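Local coordinates for protein D-lactate dehydrogenase (Fermentative) (Pseudomonas aeruginosa, PDB 6ABJ) that catalyses the NAD-dependent interconversion of pyruvate and D-lactate, as a tetrameric member of the D-isomer specific 2-hydroxyacid dehydrogenase family, at residues 269-275 and 305-311; 128-133 and 244-248; 122-126 and 174-179; 162-166 and 210-214; 66-70 and 280-284. One frame throughout, in Å; residues are numbered along the deposited sequence.

Contact 1: residues 269-275 and 305-311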
# COMPACT_ATOMS: atom_id res chain seq x y z
N GLY B 269 -9.53 -15.13 -15.59
CA GLY B 269 -10.10 -14.01 -14.86
C GLY B 269 -9.41 -13.71 -13.56
O GLY B 269 -9.40 -12.57 -13.13
N TYR B 270 -8.96 -14.75 -12.88
CA TYR B 270 -8.40 -14.59 -11.56
C TYR B 270 -7.39 -15.67 -11.31
O TYR B 270 -7.51 -16.79 -11.80
CB TYR B 270 -9.47 -14.76 -10.46
CG TYR B 270 -10.77 -13.98 -10.58
CD1 TYR B 270 -11.79 -14.39 -11.42
CD2 TYR B 270 -10.99 -12.87 -9.77
CE1 TYR B 270 -12.99 -13.69 -11.48
CE2 TYR B 270 -12.18 -12.16 -9.83
CZ TYR B 270 -13.17 -12.58 -10.69
OH TYR B 270 -14.36 -11.88 -10.75
N LEU B 271 -6.40 -15.34 -10.50
CA LEU B 271 -5.42 -16.33 -10.03
C LEU B 271 -5.03 -16.16 -8.57
O LEU B 271 -4.64 -15.09 -8.13
CB LEU B 271 -4.18 -16.26 -10.92
CG LEU B 271 -3.02 -17.22 -10.58
CD1 LEU B 271 -3.33 -18.63 -10.99
CD2 LEU B 271 -1.72 -16.73 -11.19
N GLY B 272 -5.11 -17.28 -7.83
CA GLY B 272 -4.69 -17.35 -6.45
C GLY B 272 -3.60 -18.41 -6.34
O GLY B 272 -3.87 -19.55 -6.64
N LEU B 273 -2.40 -18.01 -5.94
CA LEU B 273 -1.32 -18.96 -5.76
C LEU B 273 -0.85 -18.94 -4.33
O LEU B 273 -0.64 -17.88 -3.77
CB LEU B 273 -0.12 -18.60 -6.64
CG LEU B 273 -0.29 -18.56 -8.14
CD1 LEU B 273 1.09 -18.17 -8.73
CD2 LEU B 273 -0.81 -19.82 -8.77
N ASP B 274 -0.70 -20.12 -3.75
CA ASP B 274 0.06 -20.27 -2.51
C ASP B 274 1.41 -21.00 -2.74
O ASP B 274 2.24 -21.03 -1.81
CB ASP B 274 -0.73 -21.03 -1.46
CG ASP B 274 -0.05 -20.98 -0.09
OD1 ASP B 274 0.16 -19.86 0.45
OD2 ASP B 274 0.31 -22.05 0.46
N VAL B 275 1.65 -21.42 -3.96
CA VAL B 275 2.88 -22.12 -4.30
C VAL B 275 3.34 -21.65 -5.65
O VAL B 275 2.55 -21.13 -6.47
CB VAL B 275 2.67 -23.67 -4.30
CG1 VAL B 275 2.23 -24.17 -2.92
CG2 VAL B 275 1.66 -24.04 -5.33
N ASN B 305 -5.78 -8.85 -10.32
CA ASN B 305 -6.63 -10.01 -10.15
C ASN B 305 -5.79 -11.26 -9.89
O ASN B 305 -6.23 -12.37 -10.12
CB ASN B 305 -7.50 -10.20 -11.40
CG ASN B 305 -6.68 -10.23 -12.73
OD1 ASN B 305 -5.59 -9.70 -12.83
ND2 ASN B 305 -7.28 -10.85 -13.76
N VAL B 306 -4.62 -11.03 -9.33
CA VAL B 306 -3.73 -12.09 -8.80
C VAL B 306 -3.37 -11.84 -7.36
O VAL B 306 -3.03 -10.72 -7.01
CB VAL B 306 -2.44 -12.17 -9.61
CG1 VAL B 306 -1.46 -13.15 -9.01
CG2 VAL B 306 -2.75 -12.50 -11.05
N VAL B 307 -3.47 -12.88 -6.52
CA VAL B 307 -3.00 -12.83 -5.12
C VAL B 307 -2.09 -14.03 -4.92
O VAL B 307 -2.48 -15.14 -5.23
CB VAL B 307 -4.21 -12.94 -4.13
CG1 VAL B 307 -3.70 -13.08 -2.71
CG2 VAL B 307 -5.09 -11.66 -4.27
N VAL B 308 -0.92 -13.73 -4.38
CA VAL B 308 0.11 -14.74 -4.09
C VAL B 308 0.40 -14.65 -2.62
O VAL B 308 0.64 -13.58 -2.09
CB VAL B 308 1.40 -14.48 -4.84
CG1 VAL B 308 2.50 -15.51 -4.41
CG2 VAL B 308 1.15 -14.50 -6.32
N THR B 309 0.27 -15.82 -1.93
CA THR B 309 0.74 -15.99 -0.59
C THR B 309 1.94 -16.96 -0.62
O THR B 309 2.01 -17.81 -1.49
CB THR B 309 -0.40 -16.48 0.37
OG1 THR B 309 -1.04 -17.62 -0.14
CG2 THR B 309 -1.50 -15.35 0.53
N ALA B 310 2.86 -16.76 0.32
CA ALA B 310 4.19 -17.34 0.21
C ALA B 310 4.28 -18.68 0.95
O ALA B 310 4.91 -18.81 2.02
CB ALA B 310 5.27 -16.34 0.63
N HIS B 311 3.55 -19.63 0.40
CA HIS B 311 3.33 -20.96 0.96
C HIS B 311 2.90 -20.92 2.43
O HIS B 311 3.61 -21.39 3.36
CB HIS B 311 4.54 -21.86 0.76
CG HIS B 311 4.18 -23.32 0.81
ND1 HIS B 311 4.83 -24.25 0.04
CD2 HIS B 311 3.17 -23.97 1.43
CE1 HIS B 311 4.23 -25.43 0.18
NE2 HIS B 311 3.23 -25.29 1.03
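D274 and T309 meet through their polar ends, their side chains crossing obliquely. T309 OG1 donates to D274 OD1 over 2.6 Å, and OD1 accepts on its lone pair facing away from the other carboxylate oxygen. The aspartate CG is anti to its backbone N (chi1 -170°), which swings the carboxylate across to the segment that follows strand 306-308. There Q312 N also binds OD1 and A313 N binds OD2, so three bonds fix its rotation. T309 OG1 is tied in turn to H124 NE2. D274 binds NADH, and the bonds that hold its carboxylate lie at the C-terminal ends of two parallel strands. These are 268-273 and 306-308, joined through helix 295-302 as a beta-alpha-beta unit of the Rossmann-type domain. Between them the backbone alternates L271 N to N305 O, V307 N to L271 O and L273 N to V307 O, each 3.0 Å long. On one face of the sheet L271 and V306 lie side by side, pointing the same way, with L271 CB 4.0 Å from V306 CG2. At the far end N305 ND2 reaches G269 O (2.8 Å) from above the carbonyl plane. Beyond the strands V275 CG1 sits over one face of the H311 ring, 4.0 Å from its centroid and 15° off the normal, while H311 ND1 bonds to E279 OE2. Strand 306-308 borders a second subunit, where V308 O is bound by T143 OG1.

Contact 2: residues 128-133 and 244-248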
# COMPACT_ATOMS: atom_id res chain seq x y z
N LEU B 128 -8.51 -17.51 -0.48
CA LEU B 128 -7.92 -16.90 -1.69
C LEU B 128 -9.08 -16.68 -2.65
O LEU B 128 -9.16 -15.64 -3.33
CB LEU B 128 -6.86 -17.86 -2.33
CG LEU B 128 -5.48 -17.86 -1.61
CD1 LEU B 128 -4.57 -18.89 -2.33
CD2 LEU B 128 -4.84 -16.50 -1.57
N ILE B 129 -9.98 -17.64 -2.72
CA ILE B 129 -11.16 -17.49 -3.61
C ILE B 129 -11.97 -16.24 -3.24
O ILE B 129 -12.33 -15.42 -4.12
CB ILE B 129 -12.09 -18.75 -3.51
CG1 ILE B 129 -11.39 -19.89 -4.22
CG2 ILE B 129 -13.43 -18.48 -4.17
CD1 ILE B 129 -12.00 -21.23 -4.08
N LEU B 130 -12.24 -16.07 -1.96
CA LEU B 130 -13.11 -14.98 -1.55
C LEU B 130 -12.44 -13.65 -1.66
O LEU B 130 -13.06 -12.69 -2.08
CB LEU B 130 -13.61 -15.20 -0.12
CG LEU B 130 -14.80 -16.18 -0.10
CD1 LEU B 130 -14.94 -16.72 1.28
CD2 LEU B 130 -16.08 -15.52 -0.64
N THR B 131 -11.14 -13.58 -1.35
CA THR B 131 -10.47 -12.33 -1.49
C THR B 131 -10.43 -11.89 -2.97
O THR B 131 -10.57 -10.71 -3.28
CB THR B 131 -9.06 -12.25 -0.80
OG1 THR B 131 -8.62 -10.89 -0.87
CG2 THR B 131 -8.04 -13.00 -1.49
N LEU B 132 -10.15 -12.83 -3.86
CA LEU B 132 -10.12 -12.51 -5.26
C LEU B 132 -11.52 -12.09 -5.78
O LEU B 132 -11.66 -11.12 -6.51
CB LEU B 132 -9.62 -13.70 -6.07
CG LEU B 132 -8.10 -14.00 -6.01
CD1 LEU B 132 -7.81 -15.42 -6.45
CD2 LEU B 132 -7.41 -12.97 -6.91
N ASN B 133 -12.52 -12.86 -5.37
CA ASN B 133 -13.88 -12.68 -5.86
C ASN B 133 -14.37 -11.26 -5.45
O ASN B 133 -14.81 -10.46 -6.29
CB ASN B 133 -14.73 -13.75 -5.24
CG ASN B 133 -16.19 -13.69 -5.64
OD1 ASN B 133 -16.73 -12.62 -5.96
ND2 ASN B 133 -16.86 -14.83 -5.52
N MET B 244 -11.66 -18.54 -12.61
CA MET B 244 -10.68 -18.40 -11.53
C MET B 244 -9.87 -19.70 -11.37
O MET B 244 -10.47 -20.77 -11.29
CB MET B 244 -11.44 -18.12 -10.24
CG MET B 244 -10.57 -18.08 -8.99
SD MET B 244 -11.54 -17.71 -7.51
CE MET B 244 -11.94 -16.01 -7.75
N LEU B 245 -8.56 -19.57 -11.20
CA LEU B 245 -7.68 -20.71 -10.87
C LEU B 245 -6.99 -20.51 -9.55
O LEU B 245 -6.40 -19.45 -9.30
CB LEU B 245 -6.64 -20.83 -11.99
CG LEU B 245 -5.64 -21.97 -11.81
CD1 LEU B 245 -6.25 -23.37 -11.89
CD2 LEU B 245 -4.56 -21.84 -12.89
N ILE B 246 -6.99 -21.55 -8.73
CA ILE B 246 -6.35 -21.55 -7.43
C ILE B 246 -5.33 -22.74 -7.43
O ILE B 246 -5.67 -23.89 -7.74
CB ILE B 246 -7.37 -21.80 -6.30
CG1 ILE B 246 -8.51 -20.74 -6.37
CG2 ILE B 246 -6.75 -21.77 -4.92
CD1 ILE B 246 -8.07 -19.29 -6.20
N ASN B 247 -4.09 -22.44 -7.08
CA ASN B 247 -3.09 -23.47 -6.86
C ASN B 247 -2.51 -23.35 -5.48
O ASN B 247 -1.63 -22.50 -5.19
CB ASN B 247 -1.97 -23.42 -7.89
CG ASN B 247 -1.03 -24.63 -7.75
OD1 ASN B 247 -1.37 -25.60 -7.05
ND2 ASN B 247 0.12 -24.54 -8.34
N THR B 248 -3.04 -24.16 -4.58
CA THR B 248 -2.37 -24.42 -3.28
C THR B 248 -1.62 -25.77 -3.25
O THR B 248 -1.21 -26.17 -2.19
CB THR B 248 -3.37 -24.35 -2.13
OG1 THR B 248 -4.39 -25.36 -2.32
CG2 THR B 248 -4.06 -22.94 -2.09
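I129 O, which takes the helical bond from N133 N at 2.9 Å, also has the terminal methyl of M244 against it, with CE 3.7 Å from that oxygen. Everything else that passes between helix 118-134 and strand 243-247 here is apolar. M244 runs straight out from the strand through its first two torsions and then bends at SD (chi3 -71°). The bend lays CE beside L132 CB, 3.7 Å away, while SD rests 3.9 Å from I129 CG2; the thioether thus lies between I129 and L132, one turn apart, with the CB of N133 at its margin. The amide end of N133 is engaged elsewhere, ND2 bonding to F156 O. One step along the strand face, I246 meets I129 at about a right angle, the two CG1 atoms of I129 and I246 being 3.7 Å apart. I246 CD1 continues past L132, 3.9 Å from L132 CD1, the two side chains running in opposite directions. T248, just beyond the strand, places CG2 4.1 Å from L128 CD1, again sliding past in the opposite sense. That methyl also touches A125, and T248 is one of the residues that bind NADH. Elsewhere on the helix L130 and T131 pack on G127 and L136 of a second subunit. The segment axes, 9.7 Å apart and at 145°, describe a helix laid against one face of the parallel sheet of a Rossmann-type nucleotide-binding domain.

Contact 3: residues 122-126 and 174-179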
# COMPACT_ATOMS: atom_id res chain seq x y z
N ALA B 122 -7.12 -26.26 2.97
CA ALA B 122 -8.33 -26.07 2.19
C ALA B 122 -9.01 -24.70 2.57
O ALA B 122 -9.56 -24.03 1.71
CB ALA B 122 -9.30 -27.22 2.43
N GLU B 123 -8.95 -24.34 3.84
CA GLU B 123 -9.45 -23.07 4.30
C GLU B 123 -8.72 -21.90 3.61
O GLU B 123 -9.35 -20.90 3.21
CB GLU B 123 -9.45 -22.99 5.81
CG GLU B 123 -10.53 -23.88 6.43
CD GLU B 123 -10.48 -23.89 7.95
OE1 GLU B 123 -9.84 -23.00 8.53
OE2 GLU B 123 -11.09 -24.83 8.56
N HIS B 124 -7.42 -22.04 3.45
CA HIS B 124 -6.63 -21.02 2.84
C HIS B 124 -7.00 -20.87 1.36
O HIS B 124 -7.12 -19.75 0.88
CB HIS B 124 -5.18 -21.34 2.95
CG HIS B 124 -4.30 -20.19 2.55
ND1 HIS B 124 -4.03 -19.15 3.40
CD2 HIS B 124 -3.58 -19.95 1.44
CE1 HIS B 124 -3.21 -18.28 2.81
NE2 HIS B 124 -2.91 -18.75 1.62
N ALA B 125 -7.24 -21.98 0.67
CA ALA B 125 -7.71 -21.94 -0.67
C ALA B 125 -9.02 -21.17 -0.74
O ALA B 125 -9.19 -20.34 -1.64
CB ALA B 125 -7.83 -23.33 -1.26
N VAL B 126 -9.96 -21.46 0.15
CA VAL B 126 -11.23 -20.75 0.14
C VAL B 126 -11.03 -19.24 0.43
O VAL B 126 -11.68 -18.38 -0.19
CB VAL B 126 -12.25 -21.41 1.09
CG1 VAL B 126 -13.54 -20.64 1.14
CG2 VAL B 126 -12.50 -22.86 0.66
N THR B 174 -11.59 -32.14 1.46
CA THR B 174 -11.91 -31.17 2.49
C THR B 174 -12.36 -29.86 1.83
O THR B 174 -13.35 -29.24 2.24
CB THR B 174 -10.68 -30.91 3.38
OG1 THR B 174 -10.16 -32.17 3.88
CG2 THR B 174 -11.02 -29.99 4.56
N PHE B 175 -11.59 -29.43 0.83
CA PHE B 175 -11.96 -28.25 0.02
C PHE B 175 -13.34 -28.44 -0.61
O PHE B 175 -14.23 -27.55 -0.60
CB PHE B 175 -10.88 -28.06 -1.04
CG PHE B 175 -11.21 -26.98 -2.05
CD1 PHE B 175 -11.06 -25.66 -1.69
CD2 PHE B 175 -11.75 -27.28 -3.29
CE1 PHE B 175 -11.36 -24.63 -2.61
CE2 PHE B 175 -12.09 -26.26 -4.21
CZ PHE B 175 -11.86 -24.94 -3.86
N ALA B 176 -13.56 -29.61 -1.19
CA ALA B 176 -14.85 -29.86 -1.84
C ALA B 176 -16.01 -29.72 -0.86
O ALA B 176 -17.06 -29.12 -1.20
CB ALA B 176 -14.86 -31.22 -2.53
N ARG B 177 -15.88 -30.25 0.36
CA ARG B 177 -16.96 -30.19 1.34
C ARG B 177 -17.26 -28.75 1.73
O ARG B 177 -18.41 -28.32 1.89
CB ARG B 177 -16.60 -31.02 2.63
CG ARG B 177 -17.66 -30.99 3.74
CD ARG B 177 -17.71 -32.27 4.62
NE ARG B 177 -16.39 -32.87 4.69
CZ ARG B 177 -15.98 -33.98 4.06
NH1 ARG B 177 -16.80 -34.70 3.35
NH2 ARG B 177 -14.71 -34.36 4.15
N ILE B 178 -16.21 -27.95 1.92
CA ILE B 178 -16.44 -26.53 2.23
C ILE B 178 -17.18 -25.86 1.10
O ILE B 178 -18.14 -25.16 1.34
CB ILE B 178 -15.14 -25.77 2.46
CG1 ILE B 178 -14.43 -26.32 3.70
CG2 ILE B 178 -15.43 -24.31 2.73
CD1 ILE B 178 -12.99 -25.86 3.83
N MET B 179 -16.75 -26.08 -0.15
CA MET B 179 -17.37 -25.36 -1.26
C MET B 179 -18.84 -25.83 -1.49
O MET B 179 -19.71 -25.02 -1.89
CB MET B 179 -16.57 -25.45 -2.56
CG MET B 179 -15.16 -24.85 -2.47
SD MET B 179 -15.22 -23.10 -1.95
CE MET B 179 -15.91 -22.35 -3.42
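A122 leads with its methyl, which lies 3.6 Å from F175 N and 3.9 Å from T174 CG2. Its small side chain lets the two helix backbones come close here. The carbonyl A122 O lies at the edge of the F175 ring, near its plane. E123 follows with its aliphatic part alone: its side chain crosses that of I178 at about a right angle, CG lying 4.1 Å from I178 CD1. Its carboxylate leaves the contact to accept bonds from L158 N and H159 N of a second subunit. One turn on from A122, A125 sets CB 4.0 Å from F175 CE1. V126 then spends a single methyl, CG2, on three partners, lying 3.9 Å from F175 CE1, 3.9 Å from I178 CG2 and 3.8 Å from M179 SD. M179 lays its CG over one face of the F175 ring, and the bend at chi2 (-57°) turns SD to V126. The two helix segments cross at -47°, joining helix 118-134 to helix 170-181, whose first turn carries the NADH-binding residues Q170 and I171. Since the side-chain groups that touch are aliphatic carbons, a thioether and a ring, the helices are held here by shape and dispersion, without directional polar bonds between them.

Contact 4: residues 162-166 and 210-214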
# COMPACT_ATOMS: atom_id res chain seq x y z
N ARG B 162 -20.01 -23.50 -10.59
CA ARG B 162 -19.33 -24.79 -10.74
C ARG B 162 -17.91 -24.68 -10.27
O ARG B 162 -17.17 -23.81 -10.76
CB ARG B 162 -19.35 -25.20 -12.22
CG ARG B 162 -20.77 -25.55 -12.64
CD ARG B 162 -21.03 -25.52 -14.12
NE ARG B 162 -22.47 -25.73 -14.25
CZ ARG B 162 -23.16 -25.46 -15.35
NH1 ARG B 162 -22.54 -24.97 -16.41
NH2 ARG B 162 -24.46 -25.74 -15.40
N VAL B 163 -17.52 -25.54 -9.35
CA VAL B 163 -16.24 -25.54 -8.76
C VAL B 163 -15.61 -26.89 -9.10
O VAL B 163 -16.15 -27.93 -8.74
CB VAL B 163 -16.35 -25.38 -7.26
CG1 VAL B 163 -15.00 -25.53 -6.60
CG2 VAL B 163 -16.93 -24.01 -6.89
N GLY B 164 -14.49 -26.86 -9.79
CA GLY B 164 -13.81 -28.06 -10.23
C GLY B 164 -12.59 -28.35 -9.39
O GLY B 164 -11.63 -27.56 -9.33
N VAL B 165 -12.62 -29.53 -8.77
CA VAL B 165 -11.57 -29.98 -7.90
C VAL B 165 -10.73 -31.01 -8.60
O VAL B 165 -11.23 -32.12 -8.94
CB VAL B 165 -12.19 -30.61 -6.67
CG1 VAL B 165 -11.10 -30.98 -5.67
CG2 VAL B 165 -13.22 -29.67 -6.07
N ILE B 166 -9.48 -30.65 -8.83
CA ILE B 166 -8.57 -31.54 -9.48
C ILE B 166 -7.72 -32.21 -8.40
O ILE B 166 -6.81 -31.61 -7.82
CB ILE B 166 -7.72 -30.78 -10.50
CG1 ILE B 166 -8.66 -30.27 -11.60
CG2 ILE B 166 -6.65 -31.68 -11.15
CD1 ILE B 166 -7.94 -29.38 -12.57
N LEU B 210 -14.06 -30.93 -16.99
CA LEU B 210 -13.93 -30.11 -15.79
C LEU B 210 -13.42 -28.71 -16.10
O LEU B 210 -13.99 -27.71 -15.63
CB LEU B 210 -13.05 -30.79 -14.76
CG LEU B 210 -12.94 -30.08 -13.41
CD1 LEU B 210 -12.67 -31.16 -12.33
CD2 LEU B 210 -11.82 -29.10 -13.45
N LEU B 211 -12.37 -28.62 -16.89
CA LEU B 211 -11.75 -27.37 -17.19
C LEU B 211 -12.72 -26.49 -18.01
O LEU B 211 -12.89 -25.25 -17.75
CB LEU B 211 -10.44 -27.60 -17.87
CG LEU B 211 -9.28 -28.15 -16.99
CD1 LEU B 211 -8.08 -28.48 -17.85
CD2 LEU B 211 -8.85 -27.22 -15.91
N ALA B 212 -13.37 -27.08 -18.98
CA ALA B 212 -14.32 -26.26 -19.80
C ALA B 212 -15.59 -25.82 -19.00
O ALA B 212 -16.13 -24.77 -19.28
CB ALA B 212 -14.73 -27.04 -21.00
N GLU B 213 -15.99 -26.53 -17.96
CA GLU B 213 -17.24 -26.28 -17.31
C GLU B 213 -17.12 -25.44 -16.06
O GLU B 213 -18.11 -24.88 -15.61
CB GLU B 213 -17.95 -27.60 -16.96
CG GLU B 213 -18.43 -28.41 -18.20
CD GLU B 213 -19.05 -29.74 -17.96
OE1 GLU B 213 -19.61 -29.90 -16.91
OE2 GLU B 213 -19.05 -30.61 -18.90
N SER B 214 -15.94 -25.38 -15.46
CA SER B 214 -15.80 -24.85 -14.13
C SER B 214 -15.66 -23.30 -14.12
O SER B 214 -14.93 -22.75 -14.91
CB SER B 214 -14.57 -25.46 -13.50
OG SER B 214 -14.74 -26.82 -13.22
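R162 lies along the end of helix 207-213, CB, CG and CD of its side chain passing E213 O. CB is 3.6 Å from that oxygen and also nears S214 CA; CG follows, and CD comes to 3.3 Å from E213 O. The chain is extended from CG to NE (chi3 -174°), and this carries the guanidinium past the helix so that E213 O lies at its edge, near its plane. NE then forms a salt bridge with E185, while the carboxylate of E213 pairs with R203. Deeper in, G164 offers no side chain, and S214 OG comes to 3.4 Å from G164 CA, with L210 CG at 3.9 Å from that carbon. The serine hydroxyl is fixed by donating to L210 O over 2.7 Å. E213 N reaches the same oxygen from the opposite face of its plane, so the last turn is tied back on itself. At the far end of the strand, L210 CD2 packs obliquely on I166 CG1 at 3.8 Å, and L211 CD2 meets I166 CD1 at 4.1 Å. Strand 162-166 lies inside the Rossmann-type sheet, between strands 185-189 and 216-219. Helix 207-213 covers the face with G164, and on the other face V163 and V165 pack against helix 170-181, at whose start G167, G169 and G172 fit the GxGxxG pattern of Rossmann folds.

Contact 5: residues 66-70 and 280-284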
# COMPACT_ATOMS: atom_id res chain seq x y z
N ALA B 66 15.57 -28.49 9.72
CA ALA B 66 15.70 -27.59 8.57
C ALA B 66 14.35 -27.37 7.90
O ALA B 66 13.46 -28.20 7.97
CB ALA B 66 16.66 -28.14 7.52
N PHE B 67 14.24 -26.25 7.20
CA PHE B 67 13.07 -25.97 6.45
C PHE B 67 13.51 -25.99 5.01
O PHE B 67 14.70 -26.13 4.71
CB PHE B 67 12.51 -24.56 6.86
CG PHE B 67 11.12 -24.31 6.35
CD1 PHE B 67 10.14 -25.28 6.42
CD2 PHE B 67 10.78 -23.08 5.82
CE1 PHE B 67 8.87 -25.07 5.92
CE2 PHE B 67 9.50 -22.86 5.32
CZ PHE B 67 8.53 -23.84 5.41
N VAL B 68 12.58 -25.78 4.09
CA VAL B 68 12.88 -25.96 2.66
C VAL B 68 13.86 -24.95 2.00
O VAL B 68 14.37 -25.17 0.90
CB VAL B 68 11.59 -25.98 1.80
CG1 VAL B 68 10.68 -27.10 2.22
CG2 VAL B 68 10.86 -24.63 1.84
N ASN B 69 14.13 -23.88 2.68
CA ASN B 69 14.98 -22.84 2.15
C ASN B 69 16.40 -23.00 2.68
O ASN B 69 17.31 -22.16 2.43
CB ASN B 69 14.39 -21.46 2.49
CG ASN B 69 14.15 -21.28 3.99
OD1 ASN B 69 13.94 -22.25 4.71
ND2 ASN B 69 14.17 -20.06 4.44
N ASP B 70 16.59 -24.03 3.50
CA ASP B 70 17.93 -24.38 3.97
C ASP B 70 18.70 -25.21 2.91
O ASP B 70 18.13 -25.99 2.14
CB ASP B 70 17.82 -25.15 5.29
CG ASP B 70 17.43 -24.26 6.46
OD1 ASP B 70 18.05 -23.19 6.64
OD2 ASP B 70 16.52 -24.64 7.24
N ALA B 280 11.33 -22.38 -3.22
CA ALA B 280 12.30 -22.55 -2.13
C ALA B 280 13.45 -21.52 -2.20
O ALA B 280 13.99 -21.11 -1.16
CB ALA B 280 12.80 -23.99 -2.08
N ASP B 281 13.77 -21.06 -3.41
CA ASP B 281 14.72 -19.96 -3.62
C ASP B 281 14.18 -18.53 -3.42
O ASP B 281 14.94 -17.57 -3.48
CB ASP B 281 15.21 -19.99 -5.07
CG ASP B 281 16.21 -21.09 -5.32
OD1 ASP B 281 17.20 -21.13 -4.55
OD2 ASP B 281 16.03 -21.88 -6.29
N ILE B 282 12.87 -18.39 -3.22
CA ILE B 282 12.20 -17.06 -3.29
C ILE B 282 11.44 -16.79 -2.01
O ILE B 282 11.60 -15.77 -1.40
CB ILE B 282 11.16 -16.99 -4.44
CG1 ILE B 282 11.75 -17.39 -5.80
CG2 ILE B 282 10.53 -15.58 -4.52
CD1 ILE B 282 12.67 -16.38 -6.42
N PHE B 283 10.58 -17.73 -1.66
CA PHE B 283 9.71 -17.60 -0.55
C PHE B 283 10.42 -17.68 0.81
O PHE B 283 11.58 -18.00 0.92
CB PHE B 283 8.65 -18.66 -0.62
CG PHE B 283 7.57 -18.46 -1.70
CD1 PHE B 283 7.54 -17.39 -2.59
CD2 PHE B 283 6.50 -19.36 -1.73
CE1 PHE B 283 6.49 -17.29 -3.52
CE2 PHE B 283 5.49 -19.27 -2.66
CZ PHE B 283 5.46 -18.21 -3.52
N PHE B 284 9.66 -17.32 1.83
CA PHE B 284 10.05 -17.37 3.22
C PHE B 284 11.11 -16.40 3.59
O PHE B 284 11.76 -16.58 4.59
CB PHE B 284 10.52 -18.80 3.58
CG PHE B 284 9.65 -19.88 3.02
CD1 PHE B 284 8.36 -20.01 3.48
CD2 PHE B 284 10.10 -20.70 1.99
CE1 PHE B 284 7.54 -20.97 2.95
CE2 PHE B 284 9.29 -21.65 1.45
CZ PHE B 284 8.01 -21.80 1.94
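F67 drives the edge of its ring into the face of F284, with CE2 standing 3.5 Å above the F284 plane, over the ring centre. The pair is T-shaped: centroids 4.8 Å apart, planes at 72°. Behind the struck ring, F283 CB covers the opposite face, so F284 is clamped between its own predecessor and the incoming phenylalanine. V68 wedges in beside them. With chi1 at -59° its CG1 is anti to the carbonyl carbon, which leaves CG2 between the backbone N and that carbon; CG2 comes as close as 3.4 Å to F284 CE2 and at the same time sits over a face of the F67 ring, a tight fit that packs one methyl against both rings. F67 and V68 belong to a type I turn that runs from F67 to D70 and follows strand 63-66 of the five-stranded domain; F284 and A280 come from the loop beyond strand 268-273 in the nucleotide-binding domain. The contact therefore spans two domains, beside the NADH-binding F314, which lies near F67. The turn is pinned by F67 N, which donates to D70 OD2 over 2.8 Å, while D70 OD1 takes bonds from S23 OG and L50 N. Farther along, A280 CB rests 3.6 Å from V68 O, a buried oxygen for which the model holds no bonding partner. N69 packs its CB 3.7 Å from A280 O and brings ND2 to 4.0 Å from F284 CB. F284 also touches H311 of its own chain, and L150 of a second subunit packs on it; the ring of F283 meets F148 of that same subunit.

Overall arrangement
From the N terminus, contact 5 opens first, in the turn after strand 63-66, and closes only at 280-284, binding the five-stranded domain to the nucleotide-binding domain. Contacts 2, 3 and 4 all fall within that long loop. Contact 3 starts at 122-126 and closes at 174-179, crossing both contact 2, which starts at 128-133, and contact 4, which starts at 162-166. Contact 4 closes at 210-214, inside the span that contact 2 completes at 244-248. Contact 1 opens afterwards at 269-275 and closes at 305-311, so it crosses contact 5. Contacts 1, 2 and 4 reach the same seven-stranded sheet, while contacts 2 and 3 share helix 118-134.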